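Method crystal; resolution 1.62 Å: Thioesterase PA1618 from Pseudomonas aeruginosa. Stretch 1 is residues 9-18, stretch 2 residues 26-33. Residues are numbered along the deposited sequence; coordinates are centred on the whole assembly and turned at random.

Stretch 1, residues 9-18: DLEQLNASQK
Stretch 2, residues 26-33: GIRFEAFD

A short helix and the turn after it pack nearly antiparallel against a strand, joined by three hydrogen bonds between two amide side chains and the backbone of the other stretch, and by an apolar patch centred on Phe29. The axes of the helix and strand approach to 7.7 Å, with 163° between their N-to-C directions; the CA atoms of Leu10 and Phe29 lie 5.9 Å apart, and 455 Å² is buried between the stretches. Asp9 (chi1 t) caps the helix, its OD1 accepting from Gln12 N at 3.0 Å; Ala15 to Lys18 form a type I turn.

Arg28, Phe29, Ala31 and Phe32 are extended (Phe29 phi/psi -72/125), whereas Glu30 breaks the pattern at -113/-36. Asn14, chi1 -73° and chi2 -41°, grips the backbone of Phe29 with both ends of its amide: Phe29 N donates to Asn14 OD1 (2.8 Å), and Asn14 ND2 donates to Phe29 O (3.2 Å). An amide suits this place because it offers an acceptor and a donor together. Gln17 (m, t, chi3 117°), with its longer side chain, sends NE2 from the turn to Ile27 O at 3.0 Å, while its OE1 lies at the Phe29 ring edge, 3.6 Å from Phe29 CE1.

Phe29 (chi1 -69°, chi2 84°) is buried and points toward the helix. Leu13 (m, t) covers one ring face in a CH-pi contact: Leu13 CB lies 4.2 Å from the centroid of the Phe29 ring, 25° off its normal. Leu10 (m, t) reaches over with CD2, 4.1 Å from both Phe29 CB and Phe32 CD2; Phe32 takes chi1 p. Both leucines, being apolar, suit contact with phenylalanine carbon.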

ATOM      1  N   ASP A   9      27.808 -10.600   5.062  1.00 28.93           N
ATOM      2  CA  ASP A   9      28.826 -10.429   6.084  1.00 29.75           C
ATOM      3  C   ASP A   9      28.399  -9.245   6.952  1.00 23.36           C
ATOM      4  O   ASP A   9      28.416  -8.097   6.503  1.00 23.53           O
ATOM      5  CB  ASP A   9      30.192 -10.191   5.451  1.00 31.47           C
ATOM      6  CG  ASP A   9      31.259  -9.917   6.480  1.00 33.37           C
ATOM      7  OD1 ASP A   9      31.401  -8.740   6.880  1.00 33.07           O
ATOM      8  OD2 ASP A   9      31.937 -10.881   6.914  1.00 35.74           O
ATOM      9  N   LEU A  10      27.998  -9.553   8.179  1.00 21.46           N
ATOM     10  CA  LEU A  10      27.329  -8.583   9.048  1.00 25.03           C
ATOM     11  C   LEU A  10      28.203  -7.366   9.336  1.00 27.63           C
ATOM     12  O   LEU A  10      27.705  -6.246   9.427  1.00 21.28           O
ATOM     13  CB  LEU A  10      26.868  -9.264  10.338  1.00 22.69           C
ATOM     14  CG  LEU A  10      25.875 -10.417  10.170  1.00 24.05           C
ATOM     15  CD1 LEU A  10      25.593 -11.130  11.472  1.00 27.11           C
ATOM     16  CD2 LEU A  10      24.570  -9.942   9.565  1.00 26.19           C
ATOM     17  N   GLU A  11      29.515  -7.572   9.447  1.00 27.34           N
ATOM     18  CA  GLU A  11      30.415  -6.458   9.717  1.00 22.33           C
ATOM     19  C   GLU A  11      30.400  -5.440   8.587  1.00 23.52           C
ATOM     20  O   GLU A  11      30.327  -4.237   8.832  1.00 22.95           O
ATOM     21  CB  GLU A  11      31.854  -6.949   9.939  1.00 27.09           C
ATOM     22  CG  GLU A  11      32.742  -5.912  10.617  1.00 23.52           C
ATOM     23  CD  GLU A  11      32.480  -5.840  12.107  1.00 25.93           C
ATOM     24  OE1 GLU A  11      32.830  -4.822  12.740  1.00 24.00           O
ATOM     25  OE2 GLU A  11      31.926  -6.809  12.651  1.00 29.10           O
ATOM     26  N   GLN A  12      30.467  -5.931   7.352  1.00 23.89           N
ATOM     27  CA  GLN A  12      30.457  -5.070   6.179  1.00 26.27           C
ATOM     28  C   GLN A  12      29.118  -4.358   6.066  1.00 19.19           C
ATOM     29  O   GLN A  12      29.060  -3.160   5.754  1.00 22.26           O
ATOM     30  CB  GLN A  12      30.692  -5.893   4.907  1.00 27.69           C
ATOM     31  CG  GLN A  12      32.081  -6.487   4.747  1.00 34.83           C
ATOM     32  CD  GLN A  12      32.156  -7.441   3.563  1.00 41.06           C
ATOM     33  OE1 GLN A  12      31.248  -8.243   3.342  1.00 45.37           O
ATOM     34  NE2 GLN A  12      33.233  -7.347   2.791  1.00 45.77           N
ATOM     35  N   LEU A  13      28.038  -5.096   6.304  1.00 22.11           N
ATOM     36  CA  LEU A  13      26.702  -4.502   6.223  1.00 23.25           C
ATOM     37  C   LEU A  13      26.611  -3.349   7.214  1.00 19.20           C
ATOM     38  O   LEU A  13      26.187  -2.240   6.868  1.00 22.09           O
ATOM     39  CB  LEU A  13      25.600  -5.535   6.492  1.00 20.76           C
ATOM     40  CG  LEU A  13      25.560  -6.768   5.573  1.00 23.82           C
ATOM     41  CD1 LEU A  13      24.354  -7.625   5.894  1.00 26.35           C
ATOM     42  CD2 LEU A  13      25.538  -6.353   4.125  1.00 30.19           C
ATOM     43  N   ASN A  14      27.031  -3.604   8.448  1.00 21.81           N
ATOM     44  CA  ASN A  14      27.027  -2.557   9.461  1.00 19.19           C
ATOM     45  C   ASN A  14      27.988  -1.426   9.150  1.00 20.24           C
ATOM     46  O   ASN A  14      27.624  -0.258   9.228  1.00 20.08           O
ATOM     47  CB  ASN A  14      27.303  -3.141  10.845  1.00 18.60           C
ATOM     48  CG  ASN A  14      26.115  -3.908  11.388  1.00 21.09           C
ATOM     49  OD1 ASN A  14      24.975  -3.470  11.243  1.00 20.81           O
ATOM     50  ND2 ASN A  14      26.365  -5.061  11.990  1.00 21.08           N
ATOM     51  N   ALA A  15      29.224  -1.772   8.798  1.00 18.23           N
ATOM     52  CA  ALA A  15      30.210  -0.761   8.446  1.00 22.24           C
ATOM     53  C   ALA A  15      29.749   0.129   7.281  1.00 19.87           C
ATOM     54  O   ALA A  15      30.057   1.318   7.243  1.00 22.28           O
ATOM     55  CB  ALA A  15      31.565  -1.415   8.129  1.00 19.75           C
ATOM     56  N   SER A  16      28.999  -0.447   6.343  1.00 22.18           N
ATOM     57  CA  SER A  16      28.601   0.297   5.145  1.00 25.56           C
ATOM     58  C   SER A  16      27.621   1.426   5.446  1.00 23.49           C
ATOM     59  O   SER A  16      27.424   2.318   4.621  1.00 25.66           O
ATOM     60  CB  SER A  16      28.039  -0.642   4.070  1.00 25.40           C
ATOM     61  OG  SER A  16      26.794  -1.195   4.456  1.00 29.43           O
ATOM     62  N   GLN A  17      27.030   1.413   6.641  1.00 24.37           N
ATOM     63  CA  GLN A  17      26.036   2.419   7.008  1.00 24.69           C
ATOM     64  C   GLN A  17      26.625   3.720   7.514  1.00 26.95           C
ATOM     65  O   GLN A  17      25.891   4.653   7.834  1.00 25.15           O
ATOM     66  CB  GLN A  17      25.109   1.877   8.091  1.00 23.17           C
ATOM     67  CG  GLN A  17      24.298   0.696   7.689  1.00 21.62           C
ATOM     68  CD  GLN A  17      23.287   0.354   8.745  1.00 24.90           C
ATOM     69  OE1 GLN A  17      22.079   0.418   8.506  1.00 25.09           O
ATOM     70  NE2 GLN A  17      23.767   0.002   9.935  1.00 25.20           N
ATOM     71  N   LYS A  18      27.949   3.777   7.620  1.00 27.37           N
ATOM     72  CA  LYS A  18      28.610   4.967   8.132  1.00 27.68           C
ATOM     73  C   LYS A  18      28.181   6.198   7.339  1.00 27.87           C
ATOM     74  O   LYS A  18      28.066   6.137   6.117  1.00 28.60           O
ATOM     75  CB  LYS A  18      30.126   4.788   8.059  1.00 31.93           C
ATOM     76  CG  LYS A  18      30.923   5.919   8.670  1.00 37.22           C
ATOM     77  CD  LYS A  18      32.385   5.781   8.272  1.00 42.21           C
ATOM     78  CE  LYS A  18      33.259   6.775   9.008  1.00 42.44           C
ATOM     79  NZ  LYS A  18      34.670   6.658   8.555  1.00 48.81           N
ATOM     80  N   GLY A  26      21.070   3.765  14.785  1.00 19.48           N
ATOM     81  CA  GLY A  26      21.518   2.579  15.488  1.00 20.82           C
ATOM     82  C   GLY A  26      21.027   1.269  14.911  1.00 20.26           C
ATOM     83  O   GLY A  26      20.981   0.256  15.605  1.00 19.30           O
ATOM     84  N   ILE A  27      20.678   1.270  13.627  1.00 20.35           N
ATOM     85  CA  ILE A  27      20.319   0.023  12.961  1.00 19.95           C
ATOM     86  C   ILE A  27      21.508  -0.934  12.948  1.00 17.86           C
ATOM     87  O   ILE A  27      22.635  -0.560  12.603  1.00 19.56           O
ATOM     88  CB  ILE A  27      19.774   0.265  11.532  1.00 18.17           C
ATOM     89  CG1 ILE A  27      18.445   1.020  11.598  1.00 17.15           C
ATOM     90  CG2 ILE A  27      19.593  -1.068  10.788  1.00 17.45           C
ATOM     91  CD1 ILE A  27      17.867   1.427  10.209  1.00 19.47           C
ATOM     92  N   ARG A  28      21.248  -2.164  13.368  1.00 17.48           N
ATOM     93  CA  ARG A  28      22.287  -3.174  13.468  1.00 19.75           C
ATOM     94  C   ARG A  28      21.840  -4.429  12.737  1.00 19.79           C
ATOM     95  O   ARG A  28      20.831  -5.032  13.105  1.00 19.24           O
ATOM     96  CB  ARG A  28      22.556  -3.487  14.949  1.00 22.57           C
ATOM     97  CG  ARG A  28      23.668  -4.495  15.192  1.00 29.62           C
ATOM     98  CD  ARG A  28      23.834  -4.787  16.682  1.00 33.99           C
ATOM     99  NE  ARG A  28      22.715  -5.560  17.227  1.00 37.05           N
ATOM    100  CZ  ARG A  28      22.282  -5.473  18.483  1.00 38.35           C
ATOM    101  NH1 ARG A  28      22.863  -4.641  19.334  1.00 38.97           N
ATOM    102  NH2 ARG A  28      21.252  -6.209  18.883  1.00 39.31           N
ATOM    103  N   PHE A  29      22.575  -4.813  11.692  1.00 18.20           N
ATOM    104  CA  PHE A  29      22.346  -6.109  11.058  1.00 19.60           C
ATOM    105  C   PHE A  29      22.852  -7.190  11.999  1.00 19.84           C
ATOM    106  O   PHE A  29      24.009  -7.140  12.421  1.00 21.89           O
ATOM    107  CB  PHE A  29      23.039  -6.172   9.696  1.00 20.10           C
ATOM    108  CG  PHE A  29      22.406  -5.259   8.684  1.00 19.45           C
ATOM    109  CD1 PHE A  29      22.751  -3.920   8.631  1.00 18.13           C
ATOM    110  CD2 PHE A  29      21.425  -5.734   7.825  1.00 18.30           C
ATOM    111  CE1 PHE A  29      22.138  -3.060   7.720  1.00 21.61           C
ATOM    112  CE2 PHE A  29      20.812  -4.895   6.916  1.00 18.77           C
ATOM    113  CZ  PHE A  29      21.167  -3.548   6.863  1.00 17.99           C
ATOM    114  N   GLU A  30      21.980  -8.145  12.326  1.00 21.37           N
ATOM    115  CA  GLU A  30      22.194  -9.053  13.452  1.00 23.73           C
ATOM    116  C   GLU A  30      22.415 -10.497  13.069  1.00 24.85           C
ATOM    117  O   GLU A  30      23.153 -11.225  13.738  1.00 28.54           O
ATOM    118  CB  GLU A  30      20.959  -9.056  14.343  1.00 27.14           C
ATOM    119  CG  GLU A  30      20.414  -7.702  14.657  1.00 28.34           C
ATOM    120  CD  GLU A  30      19.780  -7.676  16.010  1.00 33.85           C
ATOM    121  OE1 GLU A  30      20.201  -6.829  16.830  1.00 38.03           O
ATOM    122  OE2 GLU A  30      18.866  -8.503  16.245  1.00 34.29           O
ATOM    123  N   ALA A  31      21.715 -10.935  12.032  1.00 20.76           N
ATOM    124  CA  ALA A  31      21.633 -12.354  11.727  1.00 24.13           C
ATOM    125  C   ALA A  31      21.220 -12.572  10.290  1.00 22.25           C
ATOM    126  O   ALA A  31      20.615 -11.702   9.660  1.00 21.64           O
ATOM    127  CB  ALA A  31      20.638 -13.028  12.654  1.00 23.66           C
ATOM    128  N   PHE A  32      21.560 -13.744   9.770  1.00 22.56           N
ATOM    129  CA  PHE A  32      21.047 -14.174   8.482  1.00 22.65           C
ATOM    130  C   PHE A  32      21.003 -15.692   8.417  1.00 25.11           C
ATOM    131  O   PHE A  32      21.652 -16.379   9.208  1.00 21.63           O
ATOM    132  CB  PHE A  32      21.880 -13.600   7.336  1.00 21.00           C
ATOM    133  CG  PHE A  32      23.256 -14.201   7.208  1.00 25.44           C
ATOM    134  CD1 PHE A  32      23.468 -15.324   6.416  1.00 26.58           C
ATOM    135  CD2 PHE A  32      24.338 -13.626   7.865  1.00 26.72           C
ATOM    136  CE1 PHE A  32      24.736 -15.876   6.291  1.00 29.01           C
ATOM    137  CE2 PHE A  32      25.614 -14.168   7.744  1.00 28.88           C
ATOM    138  CZ  PHE A  32      25.810 -15.298   6.955  1.00 28.07           C
ATOM    139  N   ASP A  33      20.207 -16.216   7.495  1.00 23.43           N
ATOM    140  CA  ASP A  33      20.304 -17.628   7.140  1.00 22.20           C
ATOM    141  C   ASP A  33      20.066 -17.779   5.647  1.00 22.10           C
ATOM    142  O   ASP A  33      20.149 -16.797   4.913  1.00 21.47           O
ATOM    143  CB  ASP A  33      19.386 -18.522   7.995  1.00 21.17           C
ATOM    144  CG  ASP A  33      17.914 -18.142   7.905  1.00 24.03           C
ATOM    145  OD1 ASP A  33      17.501 -17.486   6.929  1.00 24.35           O
ATOM    146  OD2 ASP A  33      17.154 -18.518   8.823  1.00 28.50           O
TER